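Local coordinates for protein beta-N-acetylhexosaminidase (Thermotoga neapolitana, PDB 5C0Q) that probably hydrolyses terminal non-reducing N-acetyl-hexosamine residues from N-acetyl-beta-hexosaminides, as a member of glycosyl hydrolase family 3, at residues B[341-346]-B[376-381]; B[346-351]-B[393-398]; B[364-369]-B[448-453]; B[397-402]-B[424-429]. All coordinates share one frame; numbering follows the deposited sequence.

Contact 1 (B[341-346]-B[376-381]); sequences ELLGRE and RFFKVR. With ZN (zinc ion), chain S.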
loop_
_atom_site.group_PDB
_atom_site.type_symbol
_atom_site.label_atom_id
_atom_site.label_comp_id
_atom_site.label_asym_id
_atom_site.label_seq_id
_atom_site.Cartn_x
_atom_site.Cartn_y
_atom_site.Cartn_z
ATOM N N GLU B 341 -3.593 39.903 5.156
ATOM C CA GLU B 341 -2.343 40.646 5.210
ATOM C C GLU B 341 -1.279 40.012 6.096
ATOM O O GLU B 341 -0.090 40.247 5.918
ATOM C CB GLU B 341 -2.630 42.060 5.703
ATOM C CG GLU B 341 -3.713 42.118 6.804
ATOM C CD GLU B 341 -5.171 42.033 6.309
ATOM O OE1 GLU B 341 -5.410 41.713 5.120
ATOM O OE2 GLU B 341 -6.079 42.253 7.149
ATOM N N LEU B 342 -1.690 39.183 7.039
ATOM C CA LEU B 342 -0.716 38.416 7.793
ATOM C C LEU B 342 -0.008 37.324 6.985
ATOM O O LEU B 342 1.131 36.975 7.269
ATOM C CB LEU B 342 -1.414 37.769 8.984
ATOM C CG LEU B 342 -1.600 38.672 10.201
ATOM C CD1 LEU B 342 -2.666 38.080 11.104
ATOM C CD2 LEU B 342 -0.300 38.858 10.944
ATOM N N LEU B 343 -0.681 36.789 5.976
ATOM C CA LEU B 343 -0.302 35.472 5.487
ATOM C C LEU B 343 0.936 35.432 4.588
ATOM O O LEU B 343 1.552 34.384 4.437
ATOM C CB LEU B 343 -1.506 34.841 4.824
ATOM C CG LEU B 343 -2.670 34.782 5.822
ATOM C CD1 LEU B 343 -3.910 34.192 5.190
ATOM C CD2 LEU B 343 -2.287 33.991 7.032
ATOM N N GLY B 344 1.291 36.566 3.995
ATOM C CA GLY B 344 2.493 36.676 3.195
ATOM C C GLY B 344 3.747 36.893 4.021
ATOM O O GLY B 344 4.794 37.130 3.468
ATOM N N ARG B 345 3.633 36.849 5.345
ATOM C CA ARG B 345 4.774 37.020 6.237
ATOM C C ARG B 345 5.558 35.746 6.464
ATOM O O ARG B 345 5.184 34.695 6.026
ATOM C CB ARG B 345 4.326 37.554 7.587
ATOM C CG ARG B 345 3.761 38.964 7.602
ATOM C CD ARG B 345 3.320 39.284 9.035
ATOM N NE ARG B 345 2.702 40.601 9.211
ATOM C CZ ARG B 345 2.344 41.090 10.398
ATOM N NH1 ARG B 345 2.560 40.373 11.493
ATOM N NH2 ARG B 345 1.800 42.297 10.498
ATOM N N GLU B 346 6.643 35.852 7.194
ATOM C CA GLU B 346 7.518 34.723 7.417
ATOM C C GLU B 346 7.068 34.094 8.764
ATOM O O GLU B 346 6.905 34.783 9.752
ATOM C CB GLU B 346 8.994 35.207 7.388
ATOM C CG GLU B 346 9.234 36.388 6.317
ATOM C CD GLU B 346 10.287 37.439 6.770
ATOM O OE1 GLU B 346 11.314 36.961 7.297
ATOM O OE2 GLU B 346 10.074 38.684 6.702
ATOM N N ARG B 376 5.292 24.403 1.587
ATOM C CA ARG B 376 4.624 24.596 0.315
ATOM C C ARG B 376 3.754 25.847 0.271
ATOM O O ARG B 376 3.515 26.372 -0.792
ATOM C CB ARG B 376 3.747 23.403 -0.017
ATOM C CG ARG B 376 4.453 22.088 -0.057
ATOM C CD ARG B 376 3.534 21.033 -0.639
ATOM N NE ARG B 376 3.319 21.170 -2.082
ATOM C CZ ARG B 376 4.046 20.553 -3.008
ATOM N NH1 ARG B 376 5.031 19.745 -2.679
ATOM N NH2 ARG B 376 3.750 20.722 -4.259
ATOM N N PHE B 377 3.259 26.311 1.416
ATOM C CA PHE B 377 2.301 27.401 1.428
ATOM C C PHE B 377 2.814 28.703 2.061
ATOM O O PHE B 377 2.329 29.771 1.764
ATOM C CB PHE B 377 1.052 26.952 2.170
ATOM C CG PHE B 377 0.387 25.777 1.570
ATOM C CD1 PHE B 377 -0.488 25.927 0.510
ATOM C CD2 PHE B 377 0.638 24.514 2.052
ATOM C CE1 PHE B 377 -1.102 24.854 -0.027
ATOM C CE2 PHE B 377 0.004 23.433 1.508
ATOM C CZ PHE B 377 -0.858 23.603 0.473
ATOM N N PHE B 378 3.821 28.617 2.904
ATOM C CA PHE B 378 4.284 29.779 3.652
ATOM C C PHE B 378 5.768 29.841 3.724
ATOM O O PHE B 378 6.419 28.830 3.865
ATOM C CB PHE B 378 3.768 29.765 5.103
ATOM C CG PHE B 378 2.312 29.753 5.207
ATOM C CD1 PHE B 378 1.601 30.922 5.105
ATOM C CD2 PHE B 378 1.641 28.571 5.356
ATOM C CE1 PHE B 378 0.248 30.907 5.159
ATOM C CE2 PHE B 378 0.294 28.554 5.418
ATOM C CZ PHE B 378 -0.407 29.717 5.315
ATOM N N LYS B 379 6.286 31.056 3.723
ATOM C CA LYS B 379 7.660 31.282 4.080
ATOM C C LYS B 379 7.846 30.914 5.546
ATOM O O LYS B 379 7.067 31.314 6.377
ATOM C CB LYS B 379 8.020 32.729 3.810
ATOM C CG LYS B 379 8.002 33.063 2.349
ATOM C CD LYS B 379 8.411 34.475 2.057
ATOM C CE LYS B 379 7.277 35.377 2.309
ATOM N NZ LYS B 379 7.714 36.759 2.216
ATOM N N VAL B 380 8.861 30.117 5.839
ATOM C CA VAL B 380 9.159 29.635 7.171
ATOM C C VAL B 380 10.484 30.182 7.716
ATOM O O VAL B 380 11.539 29.977 7.107
ATOM C CB VAL B 380 9.226 28.114 7.189
ATOM C CG1 VAL B 380 9.691 27.634 8.524
ATOM C CG2 VAL B 380 7.872 27.529 6.856
ATOM N N ARG B 381 10.426 30.929 8.821
ATOM C CA ARG B 381 11.640 31.454 9.437
ATOM C C ARG B 381 12.323 30.509 10.398
ATOM O O ARG B 381 13.530 30.426 10.421
ATOM C CB ARG B 381 11.419 32.765 10.132
ATOM C CG ARG B 381 12.794 33.340 10.461
ATOM C CD ARG B 381 12.772 34.722 10.981
ATOM N NE ARG B 381 12.242 35.676 10.023
ATOM C CZ ARG B 381 12.103 36.958 10.313
ATOM N NH1 ARG B 381 12.510 37.390 11.480
ATOM N NH2 ARG B 381 11.592 37.803 9.448
HETATM ZN ZN ZN S . 9.258 39.481 6.536
#

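Contact 2 (B[346-351]-B[393-398]); sequences EVVLLV and DDVDGE. With ZN (zinc ion), chain S.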
loop_
_atom_site.group_PDB
_atom_site.type_symbol
_atom_site.label_atom_id
_atom_site.label_comp_id
_atom_site.label_asym_id
_atom_site.label_seq_id
_atom_site.Cartn_x
_atom_site.Cartn_y
_atom_site.Cartn_z
ATOM N N GLU B 346 6.643 35.852 7.194
ATOM C CA GLU B 346 7.518 34.723 7.417
ATOM C C GLU B 346 7.068 34.094 8.764
ATOM O O GLU B 346 6.905 34.783 9.752
ATOM C CB GLU B 346 8.994 35.207 7.388
ATOM C CG GLU B 346 9.234 36.388 6.317
ATOM C CD GLU B 346 10.287 37.439 6.770
ATOM O OE1 GLU B 346 11.314 36.961 7.297
ATOM O OE2 GLU B 346 10.074 38.684 6.702
ATOM N N VAL B 347 6.892 32.783 8.796
ATOM C CA VAL B 347 6.209 32.089 9.868
ATOM C C VAL B 347 7.182 31.381 10.812
ATOM O O VAL B 347 8.170 30.827 10.380
ATOM C CB VAL B 347 5.200 31.047 9.280
ATOM C CG1 VAL B 347 4.437 30.348 10.355
ATOM C CG2 VAL B 347 4.228 31.732 8.379
ATOM N N VAL B 348 6.874 31.366 12.105
ATOM C CA VAL B 348 7.595 30.518 13.024
ATOM C C VAL B 348 6.683 29.329 13.345
ATOM O O VAL B 348 5.540 29.522 13.702
ATOM C CB VAL B 348 7.996 31.333 14.314
ATOM C CG1 VAL B 348 8.719 30.490 15.346
ATOM C CG2 VAL B 348 8.840 32.535 13.941
ATOM N N LEU B 349 7.178 28.101 13.218
ATOM C CA LEU B 349 6.337 26.935 13.488
ATOM C C LEU B 349 6.622 26.391 14.870
ATOM O O LEU B 349 7.756 26.088 15.212
ATOM C CB LEU B 349 6.531 25.816 12.447
ATOM C CG LEU B 349 6.369 26.144 10.959
ATOM C CD1 LEU B 349 6.587 24.918 10.069
ATOM C CD2 LEU B 349 5.023 26.756 10.686
ATOM N N LEU B 350 5.561 26.170 15.620
ATOM C CA LEU B 350 5.658 25.556 16.915
ATOM C C LEU B 350 5.039 24.183 16.766
ATOM O O LEU B 350 3.834 24.046 16.582
ATOM C CB LEU B 350 4.905 26.391 17.961
ATOM C CG LEU B 350 5.441 27.782 18.329
ATOM C CD1 LEU B 350 4.660 28.417 19.453
ATOM C CD2 LEU B 350 6.873 27.709 18.722
ATOM N N VAL B 351 5.866 23.160 16.837
ATOM C CA VAL B 351 5.393 21.843 16.540
ATOM C C VAL B 351 5.703 20.921 17.701
ATOM O O VAL B 351 6.782 20.977 18.253
ATOM C CB VAL B 351 6.021 21.307 15.210
ATOM C CG1 VAL B 351 5.608 19.884 14.964
ATOM C CG2 VAL B 351 5.602 22.154 14.049
ATOM N N ASP B 393 7.986 27.687 24.871
ATOM C CA ASP B 393 8.693 28.882 25.364
ATOM C C ASP B 393 8.078 30.113 24.729
ATOM O O ASP B 393 7.484 30.024 23.667
ATOM C CB ASP B 393 10.192 28.853 25.076
ATOM C CG ASP B 393 10.889 27.658 25.676
ATOM O OD1 ASP B 393 10.251 26.888 26.419
ATOM O OD2 ASP B 393 12.100 27.504 25.425
ATOM N N ASP B 394 8.221 31.268 25.357
ATOM C CA ASP B 394 7.682 32.467 24.746
ATOM C C ASP B 394 8.493 32.776 23.498
ATOM O O ASP B 394 9.685 32.480 23.423
ATOM C CB ASP B 394 7.694 33.640 25.722
ATOM C CG ASP B 394 6.751 34.761 25.293
ATOM O OD1 ASP B 394 6.223 34.702 24.161
ATOM O OD2 ASP B 394 6.500 35.678 26.100
ATOM N N VAL B 395 7.821 33.281 22.472
ATOM C CA VAL B 395 8.448 33.493 21.176
ATOM C C VAL B 395 7.776 34.660 20.510
ATOM O O VAL B 395 6.675 35.032 20.873
ATOM C CB VAL B 395 8.330 32.291 20.208
ATOM C CG1 VAL B 395 9.498 32.300 19.257
ATOM C CG2 VAL B 395 8.273 30.975 20.927
ATOM N N ASP B 396 8.428 35.253 19.534
ATOM C CA ASP B 396 7.738 36.257 18.755
ATOM C C ASP B 396 8.166 36.051 17.318
ATOM O O ASP B 396 9.015 35.212 17.040
ATOM C CB ASP B 396 8.006 37.680 19.223
ATOM C CG ASP B 396 6.911 38.628 18.775
ATOM O OD1 ASP B 396 6.004 38.180 18.050
ATOM O OD2 ASP B 396 6.921 39.804 19.161
ATOM N N GLY B 397 7.484 36.718 16.402
ATOM C CA GLY B 397 7.763 36.552 14.998
ATOM C C GLY B 397 6.824 37.436 14.217
ATOM O O GLY B 397 6.064 38.215 14.783
ATOM N N GLU B 398 6.911 37.357 12.899
ATOM C CA GLU B 398 6.014 38.103 12.081
ATOM C C GLU B 398 4.685 37.409 12.110
ATOM O O GLU B 398 3.651 38.042 12.080
ATOM C CB GLU B 398 6.505 38.160 10.655
ATOM C CG GLU B 398 7.920 38.652 10.411
ATOM C CD GLU B 398 8.215 38.636 8.948
ATOM O OE1 GLU B 398 7.320 38.215 8.204
ATOM O OE2 GLU B 398 9.294 39.076 8.512
HETATM ZN ZN ZN S . 9.258 39.481 6.536
#

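Contact 3 (B[364-369]-B[448-453]); sequences GDDYDL and HSTKPI. With ZN (zinc ion), chain N.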
loop_
_atom_site.group_PDB
_atom_site.type_symbol
_atom_site.label_atom_id
_atom_site.label_comp_id
_atom_site.label_asym_id
_atom_site.label_seq_id
_atom_site.Cartn_x
_atom_site.Cartn_y
_atom_site.Cartn_z
ATOM N N GLY B 364 3.565 10.669 16.097
ATOM C CA GLY B 364 4.840 11.353 16.073
ATOM C C GLY B 364 5.354 11.641 14.679
ATOM O O GLY B 364 5.897 12.710 14.443
ATOM N N ASP B 365 5.187 10.709 13.746
ATOM C CA ASP B 365 5.620 10.970 12.396
ATOM C C ASP B 365 4.779 12.045 11.726
ATOM O O ASP B 365 5.281 12.752 10.864
ATOM C CB ASP B 365 5.606 9.698 11.558
ATOM C CG ASP B 365 6.456 8.591 12.157
ATOM O OD1 ASP B 365 7.180 8.854 13.145
ATOM O OD2 ASP B 365 6.414 7.458 11.620
ATOM N N ASP B 366 3.523 12.200 12.141
ATOM C CA ASP B 366 2.671 13.242 11.573
ATOM C C ASP B 366 3.223 14.616 11.932
ATOM O O ASP B 366 3.189 15.540 11.131
ATOM C CB ASP B 366 1.228 13.125 12.080
ATOM C CG ASP B 366 0.540 11.826 11.674
ATOM O OD1 ASP B 366 0.944 11.189 10.680
ATOM O OD2 ASP B 366 -0.428 11.438 12.364
ATOM N N TYR B 367 3.723 14.732 13.159
ATOM C CA TYR B 367 4.327 15.970 13.634
ATOM C C TYR B 367 5.600 16.304 12.855
ATOM O O TYR B 367 5.801 17.432 12.495
ATOM C CB TYR B 367 4.642 15.914 15.144
ATOM C CG TYR B 367 3.462 15.657 16.050
ATOM C CD1 TYR B 367 2.189 16.040 15.696
ATOM C CD2 TYR B 367 3.642 15.110 17.309
ATOM C CE1 TYR B 367 1.122 15.817 16.533
ATOM C CE2 TYR B 367 2.586 14.913 18.160
ATOM C CZ TYR B 367 1.331 15.259 17.772
ATOM O OH TYR B 367 0.274 15.023 18.621
ATOM N N ASP B 368 6.469 15.328 12.646
ATOM C CA ASP B 368 7.677 15.521 11.849
ATOM C C ASP B 368 7.412 16.072 10.434
ATOM O O ASP B 368 8.255 16.739 9.875
ATOM C CB ASP B 368 8.461 14.208 11.717
ATOM C CG ASP B 368 9.095 13.756 13.004
ATOM O OD1 ASP B 368 9.293 14.576 13.923
ATOM O OD2 ASP B 368 9.414 12.549 13.090
ATOM N N LEU B 369 6.262 15.750 9.852
ATOM C CA LEU B 369 5.926 16.161 8.493
ATOM C C LEU B 369 5.287 17.554 8.355
ATOM O O LEU B 369 5.175 18.082 7.259
ATOM C CB LEU B 369 5.013 15.116 7.871
ATOM C CG LEU B 369 5.779 13.951 7.252
ATOM C CD1 LEU B 369 4.865 12.793 6.894
ATOM C CD2 LEU B 369 6.607 14.410 6.043
ATOM N N HIS B 448 -9.269 18.437 13.287
ATOM C CA HIS B 448 -9.840 17.164 13.688
ATOM C C HIS B 448 -8.936 16.004 13.327
ATOM O O HIS B 448 -9.374 14.869 13.352
ATOM C CB HIS B 448 -11.225 16.930 13.068
ATOM C CG HIS B 448 -12.231 17.980 13.404
ATOM N ND1 HIS B 448 -12.629 18.944 12.505
ATOM C CD2 HIS B 448 -12.903 18.232 14.549
ATOM C CE1 HIS B 448 -13.525 19.725 13.075
ATOM N NE2 HIS B 448 -13.713 19.311 14.312
ATOM N N SER B 449 -7.677 16.294 13.007
ATOM C CA SER B 449 -6.729 15.261 12.600
ATOM C C SER B 449 -5.280 15.718 12.631
ATOM O O SER B 449 -4.991 16.864 12.412
ATOM C CB SER B 449 -7.079 14.790 11.191
ATOM O OG SER B 449 -6.193 13.808 10.737
ATOM N N THR B 450 -4.371 14.802 12.896
ATOM C CA THR B 450 -2.953 15.086 12.790
ATOM C C THR B 450 -2.346 14.754 11.407
ATOM O O THR B 450 -1.166 14.961 11.186
ATOM C CB THR B 450 -2.167 14.311 13.827
ATOM O OG1 THR B 450 -2.414 12.920 13.631
ATOM C CG2 THR B 450 -2.605 14.687 15.224
ATOM N N LYS B 451 -3.140 14.251 10.484
ATOM C CA LYS B 451 -2.596 13.727 9.254
ATOM C C LYS B 451 -2.122 14.803 8.291
ATOM O O LYS B 451 -2.749 15.853 8.165
ATOM C CB LYS B 451 -3.627 12.851 8.544
ATOM C CG LYS B 451 -4.054 11.662 9.333
ATOM C CD LYS B 451 -2.941 10.759 9.639
ATOM C CE LYS B 451 -3.492 9.482 10.118
ATOM N NZ LYS B 451 -2.492 8.587 10.688
ATOM N N PRO B 452 -1.006 14.533 7.610
ATOM C CA PRO B 452 -0.450 15.487 6.654
ATOM C C PRO B 452 -1.480 16.059 5.687
ATOM O O PRO B 452 -1.446 17.254 5.484
ATOM C CB PRO B 452 0.600 14.650 5.918
ATOM C CG PRO B 452 1.044 13.670 6.886
ATOM C CD PRO B 452 -0.135 13.357 7.784
ATOM N N ILE B 453 -2.410 15.270 5.171
ATOM C CA ILE B 453 -3.426 15.806 4.275
ATOM C C ILE B 453 -4.363 16.847 4.923
ATOM O O ILE B 453 -4.798 17.799 4.249
ATOM C CB ILE B 453 -4.248 14.660 3.640
ATOM C CG1 ILE B 453 -5.242 15.174 2.606
ATOM C CG2 ILE B 453 -4.978 13.851 4.690
ATOM C CD1 ILE B 453 -4.675 15.999 1.498
HETATM ZN ZN ZN N . -15.307 20.094 15.849
#

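Contact 4 (B[397-402]-B[424-429]); sequences GELIFD and RTIYFI. With ZN (zinc ion), chain S.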
loop_
_atom_site.group_PDB
_atom_site.type_symbol
_atom_site.label_atom_id
_atom_site.label_comp_id
_atom_site.label_asym_id
_atom_site.label_seq_id
_atom_site.Cartn_x
_atom_site.Cartn_y
_atom_site.Cartn_z
ATOM N N GLY B 397 7.484 36.718 16.402
ATOM C CA GLY B 397 7.763 36.552 14.998
ATOM C C GLY B 397 6.824 37.436 14.217
ATOM O O GLY B 397 6.064 38.215 14.783
ATOM N N GLU B 398 6.911 37.357 12.899
ATOM C CA GLU B 398 6.014 38.103 12.081
ATOM C C GLU B 398 4.685 37.409 12.110
ATOM O O GLU B 398 3.651 38.042 12.080
ATOM C CB GLU B 398 6.505 38.160 10.655
ATOM C CG GLU B 398 7.920 38.652 10.411
ATOM C CD GLU B 398 8.215 38.636 8.948
ATOM O OE1 GLU B 398 7.320 38.215 8.204
ATOM O OE2 GLU B 398 9.294 39.076 8.512
ATOM N N LEU B 399 4.732 36.086 12.169
ATOM C CA LEU B 399 3.538 35.268 12.201
ATOM C C LEU B 399 3.900 33.967 12.839
ATOM O O LEU B 399 4.949 33.413 12.567
ATOM C CB LEU B 399 2.984 35.044 10.799
ATOM C CG LEU B 399 1.762 34.142 10.566
ATOM C CD1 LEU B 399 0.532 34.640 11.297
ATOM C CD2 LEU B 399 1.455 33.999 9.078
ATOM N N ILE B 400 3.051 33.490 13.735
ATOM C CA ILE B 400 3.374 32.294 14.477
ATOM C C ILE B 400 2.311 31.231 14.279
ATOM O O ILE B 400 1.131 31.527 14.367
ATOM C CB ILE B 400 3.516 32.623 15.950
ATOM C CG1 ILE B 400 4.330 33.901 16.100
ATOM C CG2 ILE B 400 4.085 31.446 16.713
ATOM C CD1 ILE B 400 4.656 34.274 17.503
ATOM N N PHE B 401 2.712 29.997 14.021
ATOM C CA PHE B 401 1.730 28.918 13.950
ATOM C C PHE B 401 1.879 28.004 15.152
ATOM O O PHE B 401 2.891 27.332 15.282
ATOM C CB PHE B 401 1.881 28.059 12.691
ATOM C CG PHE B 401 1.440 28.723 11.414
ATOM C CD1 PHE B 401 0.802 29.941 11.415
ATOM C CD2 PHE B 401 1.654 28.101 10.201
ATOM C CE1 PHE B 401 0.429 30.532 10.231
ATOM C CE2 PHE B 401 1.270 28.691 9.023
ATOM C CZ PHE B 401 0.670 29.909 9.032
ATOM N N ASP B 402 0.883 27.959 16.030
ATOM C CA ASP B 402 0.953 27.025 17.155
ATOM C C ASP B 402 0.171 25.749 16.868
ATOM O O ASP B 402 -1.036 25.758 16.771
ATOM C CB ASP B 402 0.456 27.681 18.436
ATOM C CG ASP B 402 0.695 26.825 19.679
ATOM O OD1 ASP B 402 1.341 25.761 19.632
ATOM O OD2 ASP B 402 0.236 27.245 20.740
ATOM N N ARG B 424 -0.767 37.892 16.086
ATOM C CA ARG B 424 -0.020 37.315 15.006
ATOM C C ARG B 424 0.298 35.816 15.214
ATOM O O ARG B 424 1.286 35.297 14.696
ATOM C CB ARG B 424 1.233 38.181 14.783
ATOM C CG ARG B 424 2.251 38.159 15.854
ATOM C CD ARG B 424 3.189 39.337 15.722
ATOM N NE ARG B 424 3.986 39.493 16.930
ATOM C CZ ARG B 424 3.679 40.314 17.924
ATOM N NH1 ARG B 424 2.604 41.086 17.836
ATOM N NH2 ARG B 424 4.451 40.364 18.999
ATOM N N THR B 425 -0.544 35.155 16.013
ATOM C CA THR B 425 -0.478 33.717 16.239
ATOM C C THR B 425 -1.717 33.022 15.723
ATOM O O THR B 425 -2.809 33.497 15.920
ATOM C CB THR B 425 -0.335 33.368 17.709
ATOM O OG1 THR B 425 0.859 33.958 18.214
ATOM C CG2 THR B 425 -0.232 31.869 17.879
ATOM N N ILE B 426 -1.556 31.921 15.001
ATOM C CA ILE B 426 -2.702 31.099 14.681
ATOM C C ILE B 426 -2.570 29.760 15.369
ATOM O O ILE B 426 -1.538 29.103 15.272
ATOM C CB ILE B 426 -2.873 30.926 13.186
ATOM C CG1 ILE B 426 -2.922 32.292 12.542
ATOM C CG2 ILE B 426 -4.180 30.273 12.886
ATOM C CD1 ILE B 426 -3.423 32.250 11.135
ATOM N N TYR B 427 -3.624 29.381 16.082
ATOM C CA TYR B 427 -3.648 28.142 16.828
ATOM C C TYR B 427 -4.282 27.101 15.959
ATOM O O TYR B 427 -5.418 27.260 15.528
ATOM C CB TYR B 427 -4.434 28.285 18.155
ATOM C CG TYR B 427 -3.767 29.242 19.086
ATOM C CD1 TYR B 427 -2.767 28.813 19.932
ATOM C CD2 TYR B 427 -4.078 30.591 19.064
ATOM C CE1 TYR B 427 -2.129 29.664 20.742
ATOM C CE2 TYR B 427 -3.423 31.467 19.880
ATOM C CZ TYR B 427 -2.452 30.982 20.721
ATOM O OH TYR B 427 -1.788 31.808 21.563
ATOM N N PHE B 428 -3.517 26.048 15.699
ATOM C CA PHE B 428 -3.987 24.860 15.017
ATOM C C PHE B 428 -4.289 23.783 16.030
ATOM O O PHE B 428 -3.392 23.163 16.564
ATOM C CB PHE B 428 -2.941 24.364 14.022
ATOM C CG PHE B 428 -2.708 25.282 12.873
ATOM C CD1 PHE B 428 -1.825 26.350 12.975
ATOM C CD2 PHE B 428 -3.351 25.073 11.668
ATOM C CE1 PHE B 428 -1.595 27.189 11.892
ATOM C CE2 PHE B 428 -3.126 25.916 10.605
ATOM C CZ PHE B 428 -2.244 26.969 10.716
ATOM N N ILE B 429 -5.560 23.575 16.329
ATOM C CA ILE B 429 -5.916 22.524 17.258
ATOM C C ILE B 429 -5.999 21.215 16.528
ATOM O O ILE B 429 -6.949 20.954 15.827
ATOM C CB ILE B 429 -7.234 22.803 18.007
ATOM C CG1 ILE B 429 -6.995 23.811 19.117
ATOM C CG2 ILE B 429 -7.641 21.598 18.790
ATOM C CD1 ILE B 429 -7.097 25.205 18.705
HETATM ZN ZN ZN S . 9.258 39.481 6.536
#

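Contact 1 (B[341-346]-B[376-381])
Glu-346 OE1 faces two nitrogens of one guanidinium, NH2 and NE of Arg-381, in a salt bridge at the guanidinium edge. The modelled 2.3 Å between Arg-381 NH2 and Glu-346 OE1 is too short to be taken literally, while the bond from Arg-381 NE to Glu-346 OE1, at 3.2 Å, is weak. Carboxylate and guanidinium planes are turned 43° apart, so the pair is not flat. A bend at chi3 of Arg-381 (-63°) folds the guanidinium back onto the acid. The second carboxylate oxygen, Glu-346 OE2, faces a zinc ion that Glu-398 also binds, although its modelled bond length is doubtful.

Further along, Lys-379 stretches alongside the 341-346 turn and bends at chi3, which brings NZ to Gly-344 O for a weak bond of 3.2 Å. Its backbone O meets Glu-346 CA in a CA-H...O contact of 3.6 Å. At the inner end the Phe-378 ring offers its edge, nearly in plane, to the carbonyl of Leu-343, with CD1 3.5 Å from Leu-343 O. Leu-343 CB also packs against CE1 of that ring, and helix 452-463 meets both residues.

With zinc on one carboxylate oxygen and an arginine on the other, Glu-346 is likely to stay ionised; its pairing with Arg-381 adds to the backbone bonds from Val-347 to Lys-379 and Arg-381 that join the two strands.

Contact 2 (B[346-351]-B[393-398])
Glu-346 and Glu-398 meet at a shared zinc ion and through one sound hydrogen bond, from the backbone N of Glu-346 to OE1 of Glu-398. That bond is 2.7 Å long and almost straight (176°), although the donor stands above the carboxylate plane, 44° out of it. The other oxygen, Glu-398 OE2, binds the zinc at 2.0 Å. The two carboxylate planes are 84° apart, and the metal would offset the like charges; the modelled approach of the two OE2 atoms is too close to trust.

The snug part comes next. Val-348, with CG2 beside its own backbone N, sets that methyl 4.1 Å from Asp-396 O and 4.3 Å from Gly-397 CA; the glycine, having no side chain, lets its backbone come up to the valine. The side chains of Leu-350 and Val-395 run past one another in opposing senses, CD2 of the leucine 4.2 Å from CG2 of the valine.

The outer edge is looser: Asp-393 and Asp-394 are exposed, and Asp-396 points away from the strand. Asp-396 OD1 receives Gly-397 N at 2.7 Å, while its OD2 forms a salt bridge with Arg-424.

The loop thus runs back across one side of strand 347-352, which lies between strands 399-404 and 380-386; Leu-349 and Val-351, turned the other way, rest on helix 363-377.

Contact 3 (B[364-369]-B[448-453])
Thr-450 OG1 donates to Asp-366 OD2 over 2.8 Å, meeting the oxygen on its anti side, 27° out of the carboxylate plane. The hydroxyl takes the position between the backbone N and the carbonyl carbon (chi1 59°), which leaves the methyl CG2 for Tyr-367. The same carboxylate has a long salt bridge with Lys-451, Asp-366 OD2 to NZ 3.9 Å; that ammonium is held more firmly by Gly-67 O of the second subunit.

Around this polar centre the packing is close. Asp-366 CB lies 3.1 Å from Thr-450 O, and Asp-366 OD1 is 3.8 Å from Pro-452 CD, the side chains crossing at about a right angle. Leu-369 CD1 touches Pro-452 CG at 3.9 Å, and the Tyr-367 ring reaches Thr-450 CG2 through CE1. Putting an alanine at Asp-366 would probably leave the Thr-450 hydroxyl without its acceptor in a buried spot and open a gap beside Pro-452.

Before the helix, Ser-449 OG accepts Lys-451 N at 3.1 Å. His-448 NE2 binds a zinc ion at 2.4 Å, with Glu-334 of its own chain and Lys-86 of the second subunit completing the site.

The arrangement is an ST turn leading through Lys-451, the N-cap, into helix 452-463, docked on helix 363-377 at the subunit interface.

Contact 4 (B[397-402]-B[424-429])
Strands 399-404 and 425-429 run parallel, their short axes 15° apart, and four backbone bonds alternate between them: Ile-400 N to Arg-424 O, Ile-426 N to Ile-400 O, Asp-402 N to Ile-426 O and Phe-428 N to Asp-402 O, the last at 2.7 Å.

Phe-401 and Ile-426 share one face, where Leu-399 CD1 also reaches Ile-426 CG1. Phe-428 turns the edge of its ring to the face of Phe-401 in a T-shaped pair, centroids 5.0 Å apart and planes at 65°, with Phe-428 CE1 3.4 Å from Phe-401 CG. Phe-401 reaches this place with CG anti to its carbonyl carbon (chi1 -73°), alongside Ile-426, whose CB is 4.2 Å from CD1 of the ring. Trading Phe-401 for an alanine is likely to rob the Phe-428 edge of the face it points at and open a gap under helix 452-463, which packs on this side.

On the other face Asp-402 OD2 comes to the edge of the Tyr-427 ring, 3.4 Å from CE1; His-417 ND1 bonds that oxygen, and the tyrosine OH bonds His-417 O. At the strand entrance Arg-424 lies extended, CD 3.2 Å from Gly-397 O, its guanidinium paired with Asp-396.

The whole is a beta-alpha-beta crossover, the strands joined through helix 411-418 inside an alpha/beta domain with helices on both faces of the sheet.

How the contacts relate
From the N-terminal side, contact 1 closes the excursion through strand 347-352 and helix 363-377, bringing the turn before that strand to the start of strand 380-386. Contact 2 opens on Glu-346, where contact 1's first segment ends, and closes at 393-398 beyond it, so the two cross. Contact 3 spans the longest interval, from helix 363-377 to helix 452-463, and crosses both. Contact 4 lies wholly within that interval, starting at Gly-397 and Glu-398, where contact 2 ends, and in series after contact 1. Contacts 1, 2 and 4 gather at one sheet, contact 4 pairing two of its strands, and all touch the zinc ion at its end; contact 3 joins two helices.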